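Local coordinates for protein restriction endonuclease EcoP15I, modification subunit (Escherichia coli, PDB 4ZCF) that binds the asymmetric site 5'-CAGCAG-3' and, as a homodimer, transfers a methyl group from S-adenosyl-L-methionine to N6 of its second adenine, at residues K107-V110 / N111-E115; T248-K251 / E252-I255. All coordinates share one frame; numbering follows the deposited sequence.

Interaction 1 (K107-V110 / N111-E115); sequences KHMV and NAYAE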
loop_
_atom_site.group_PDB
_atom_site.type_symbol
_atom_site.label_atom_id
_atom_site.label_comp_id
_atom_site.label_asym_id
_atom_site.label_seq_id
_atom_site.Cartn_x
_atom_site.Cartn_y
_atom_site.Cartn_z
ATOM N N LYS A 107 2.969 -16.561 -10.990
ATOM C CA LYS A 107 3.859 -17.472 -10.250
ATOM C C LYS A 107 5.144 -17.796 -11.025
ATOM O O LYS A 107 6.203 -17.905 -10.395
ATOM C CB LYS A 107 3.145 -18.759 -9.848
ATOM C CG LYS A 107 2.137 -18.576 -8.716
ATOM C CD LYS A 107 1.407 -19.872 -8.478
ATOM C CE LYS A 107 0.427 -19.774 -7.348
ATOM N NZ LYS A 107 -0.305 -21.057 -7.176
ATOM N N HIS A 108 5.079 -17.915 -12.380
ATOM C CA HIS A 108 6.281 -18.168 -13.204
ATOM C C HIS A 108 7.194 -16.909 -13.290
ATOM O O HIS A 108 8.398 -17.021 -13.601
ATOM C CB HIS A 108 5.898 -18.610 -14.634
ATOM C CG HIS A 108 5.422 -20.029 -14.768
ATOM N ND1 HIS A 108 6.303 -21.073 -14.862
ATOM C CD2 HIS A 108 4.164 -20.512 -14.891
ATOM C CE1 HIS A 108 5.562 -22.158 -14.979
ATOM N NE2 HIS A 108 4.269 -21.869 -14.988
ATOM N N MET A 109 6.616 -15.708 -13.058
ATOM C CA MET A 109 7.361 -14.441 -13.190
ATOM C C MET A 109 8.217 -14.086 -11.986
ATOM O O MET A 109 9.191 -13.353 -12.130
ATOM C CB MET A 109 6.420 -13.283 -13.531
ATOM C CG MET A 109 5.632 -13.511 -14.810
ATOM S SD MET A 109 4.473 -12.187 -15.239
ATOM C CE MET A 109 5.612 -10.765 -15.362
ATOM N N VAL A 110 7.860 -14.614 -10.811
ATOM C CA VAL A 110 8.485 -14.362 -9.511
ATOM C C VAL A 110 10.009 -14.421 -9.488
ATOM O O VAL A 110 10.641 -13.475 -9.008
ATOM C CB VAL A 110 7.793 -15.157 -8.380
ATOM C CG1 VAL A 110 8.525 -14.990 -7.056
ATOM C CG2 VAL A 110 6.332 -14.730 -8.235
ATOM N N ASN A 111 10.608 -15.493 -10.046
ATOM C CA ASN A 111 12.071 -15.614 -10.071
ATOM C C ASN A 111 12.747 -14.578 -10.914
ATOM O O ASN A 111 13.886 -14.227 -10.613
ATOM C CB ASN A 111 12.520 -16.998 -10.514
ATOM C CG ASN A 111 12.073 -18.121 -9.616
ATOM O OD1 ASN A 111 11.380 -17.932 -8.606
ATOM N ND2 ASN A 111 12.461 -19.331 -9.986
ATOM N N ALA A 112 12.074 -14.083 -11.972
ATOM C CA ALA A 112 12.686 -13.105 -12.882
ATOM C C ALA A 112 12.211 -11.660 -12.706
ATOM O O ALA A 112 13.012 -10.745 -12.884
ATOM C CB ALA A 112 12.521 -13.560 -14.339
ATOM N N TYR A 113 10.918 -11.473 -12.348
ATOM C CA TYR A 113 10.200 -10.199 -12.244
ATOM C C TYR A 113 9.933 -9.634 -10.873
ATOM O O TYR A 113 9.376 -8.540 -10.777
ATOM C CB TYR A 113 8.929 -10.210 -13.115
ATOM C CG TYR A 113 9.272 -10.339 -14.582
ATOM C CD1 TYR A 113 9.559 -9.218 -15.349
ATOM C CD2 TYR A 113 9.436 -11.595 -15.172
ATOM C CE1 TYR A 113 9.925 -9.337 -16.689
ATOM C CE2 TYR A 113 9.841 -11.724 -16.492
ATOM C CZ TYR A 113 10.066 -10.596 -17.254
ATOM O OH TYR A 113 10.408 -10.723 -18.577
ATOM N N ALA A 114 10.197 -10.354 -9.817
ATOM C CA ALA A 114 10.248 -9.729 -8.528
ATOM C C ALA A 114 11.525 -8.961 -8.446
ATOM O O ALA A 114 12.510 -9.430 -8.935
ATOM C CB ALA A 114 10.205 -10.788 -7.469
ATOM N N GLU A 115 11.568 -7.822 -7.781
ATOM C CA GLU A 115 10.582 -6.778 -7.819
ATOM C C GLU A 115 11.017 -5.831 -8.903
ATOM O O GLU A 115 11.881 -5.029 -8.690
ATOM C CB GLU A 115 10.650 -6.018 -6.494
ATOM C CG GLU A 115 11.140 -6.819 -5.286
ATOM C CD GLU A 115 11.562 -5.996 -4.081
ATOM O OE1 GLU A 115 12.523 -5.237 -4.171
ATOM O OE2 GLU A 115 10.965 -6.139 -3.010
#
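Met109 O takes two backbone donors. Tyr113 N reaches it at 2.6 Å, with an N-H...O angle of 159°. Ala112 N reaches it at 3.0 Å, with a more bent N-H. One residue on, Ala114 N bonds to Val110 O at 3.3 Å. These bonds form the C-terminal end of helix 102-113. The helix is kinked at Asn111 and Ala112, where the regular bonds to the residue four back are missing; Ala112 N bonds three residues back instead. It belongs to the Rossmann-like methylase fold and makes the beta-alpha-beta crossover from strand 96-99 to strand 117-122. Ala114 is the first residue to leave helical geometry.

On one side of this last turn, Met109 lies against the Tyr113 ring. Its chain is extended at chi2 and then bends at chi3 (59°), which brings the methyl back over the ring. CE sits 4.1 Å from the Tyr113 ring centroid, 25° off the normal, a CH-pi contact. It is offset toward the rim, and its nearest ring atom is Tyr113 CG at 3.8 Å. Met109 O lies at the edge of the same ring, in its plane. Tyr113 OH bonds to Leu557 N, which ties the ring to the segment after helix 539-552. Both side chains also touch Ile465 of strand 461-468.

Interaction 2 (T248-K251 / E252-I255); sequences TKNK and EQLI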
loop_
_atom_site.group_PDB
_atom_site.type_symbol
_atom_site.label_atom_id
_atom_site.label_comp_id
_atom_site.label_asym_id
_atom_site.label_seq_id
_atom_site.Cartn_x
_atom_site.Cartn_y
_atom_site.Cartn_z
ATOM N N THR A 248 0.818 1.453 -3.169
ATOM C CA THR A 248 2.252 1.416 -3.411
ATOM C C THR A 248 2.822 0.190 -2.701
ATOM O O THR A 248 2.148 -0.362 -1.827
ATOM C CB THR A 248 2.888 2.761 -3.011
ATOM O OG1 THR A 248 4.275 2.757 -3.329
ATOM C CG2 THR A 248 2.676 3.116 -1.562
ATOM N N LYS A 249 4.021 -0.285 -3.112
ATOM C CA LYS A 249 4.645 -1.422 -2.431
ATOM C C LYS A 249 5.227 -0.922 -1.107
ATOM O O LYS A 249 4.979 -1.502 -0.055
ATOM C CB LYS A 249 5.731 -2.068 -3.294
ATOM C CG LYS A 249 5.695 -3.579 -3.197
ATOM C CD LYS A 249 6.638 -4.152 -2.157
ATOM C CE LYS A 249 6.809 -5.644 -2.334
ATOM N NZ LYS A 249 7.545 -5.992 -3.598
ATOM N N ASN A 250 5.933 0.209 -1.173
ATOM C CA ASN A 250 6.519 0.876 -0.025
ATOM C C ASN A 250 6.311 2.373 -0.158
ATOM O O ASN A 250 7.005 3.009 -0.961
ATOM C CB ASN A 250 8.020 0.565 0.077
ATOM C CG ASN A 250 8.660 0.974 1.368
ATOM O OD1 ASN A 250 8.091 1.696 2.188
ATOM N ND2 ASN A 250 9.884 0.530 1.560
ATOM N N LYS A 251 5.402 2.937 0.682
ATOM C CA LYS A 251 5.097 4.365 0.732
ATOM C C LYS A 251 6.322 5.255 0.918
ATOM O O LYS A 251 6.338 6.381 0.425
ATOM C CB LYS A 251 4.039 4.652 1.804
ATOM C CG LYS A 251 3.385 6.040 1.702
ATOM C CD LYS A 251 2.347 6.166 0.607
ATOM C CE LYS A 251 1.751 7.546 0.612
ATOM N NZ LYS A 251 0.653 7.686 -0.379
ATOM N N GLU A 252 7.354 4.731 1.584
ATOM C CA GLU A 252 8.619 5.404 1.881
ATOM C C GLU A 252 9.477 5.535 0.632
ATOM O O GLU A 252 10.151 6.548 0.465
ATOM C CB GLU A 252 9.399 4.622 2.957
ATOM C CG GLU A 252 8.629 4.357 4.244
ATOM C CD GLU A 252 8.526 5.531 5.202
ATOM O OE1 GLU A 252 9.538 5.843 5.873
ATOM O OE2 GLU A 252 7.427 6.125 5.299
ATOM N N GLN A 253 9.453 4.521 -0.249
ATOM C CA GLN A 253 10.263 4.532 -1.472
ATOM C C GLN A 253 9.534 5.158 -2.652
ATOM O O GLN A 253 10.130 5.410 -3.699
ATOM C CB GLN A 253 10.811 3.129 -1.796
ATOM C CG GLN A 253 11.784 2.572 -0.738
ATOM C CD GLN A 253 12.972 3.476 -0.511
ATOM O OE1 GLN A 253 13.261 3.893 0.608
ATOM N NE2 GLN A 253 13.655 3.845 -1.565
ATOM N N LEU A 254 8.261 5.460 -2.455
ATOM C CA LEU A 254 7.414 6.093 -3.446
ATOM C C LEU A 254 7.805 7.558 -3.614
ATOM O O LEU A 254 7.984 8.293 -2.633
ATOM C CB LEU A 254 5.935 5.959 -3.034
ATOM C CG LEU A 254 4.888 6.602 -3.956
ATOM C CD1 LEU A 254 4.774 5.877 -5.304
ATOM C CD2 LEU A 254 3.552 6.670 -3.258
ATOM N N ILE A 255 7.938 7.977 -4.870
ATOM C CA ILE A 255 8.251 9.359 -5.232
ATOM C C ILE A 255 7.200 10.275 -4.592
ATOM O O ILE A 255 5.997 9.981 -4.622
ATOM C CB ILE A 255 8.429 9.517 -6.765
ATOM C CG1 ILE A 255 9.151 10.813 -7.119
ATOM C CG2 ILE A 255 7.135 9.302 -7.535
ATOM C CD1 ILE A 255 9.912 10.748 -8.380
#
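Asn250 OD1 accepts Glu252 N at 3.2 Å, from above the amide plane. The side chain is placed by a CG anti to the backbone N (chi1 -168°), which swings the amide alongside the following backbone. Asn250 O is bound too, by Gln253 N at 3.0 Å and weakly by Leu254 N. Asn250 ND2 bonds to Glu150 of the restriction subunit chain. The Gln253 side chain runs beside Asn250 in the same direction, with Gln253 CG 3.6 Å from Asn250 ND2 and the amide planes 61° apart. With an alanine here, Glu252 N would probably lose its side-chain acceptor, and Glu150 of the restriction subunit its amide donor.

Thr248 and Leu254 cross obliquely. Leu254 CB lies 3.6 Å from Thr248 OG1, whose polar partner is Gly193 O. Leu254 CD2 packs on Thr248 CB and CG2. The Lys251 chain bends at chi2 (77°), and CD comes 4.1 Å from Leu254 CD2. Val221 of strand 220-227 touches Thr248, Lys251 and Leu254. An Asx turn from the Asn250 side chain, combined with a beta turn closed by Asn250 O and Gln253 N, is the Asx motif, used here just after strand 241-248.

From the N terminus, the chain first meets interaction 1, which ends helix 102-113 and turns the backbone toward strand 117-122. That strand leads into the predicted S-adenosyl methionine-binding residues 123-126. The chain then passes through helix 171-188 and strands 193-199, 220-227 and 241-248 before interaction 2 opens. Interaction 2 closes a tight turn after the last of these strands, in the loop before helix 264-279. The two are in series and neither nest nor cross. Their centres lie about 20 Å apart, yet the ends meet: Glu115 OE2 and Lys249 NZ form a long, weak ion pair at 3.5 Å, joining the helix exit to the strand exit.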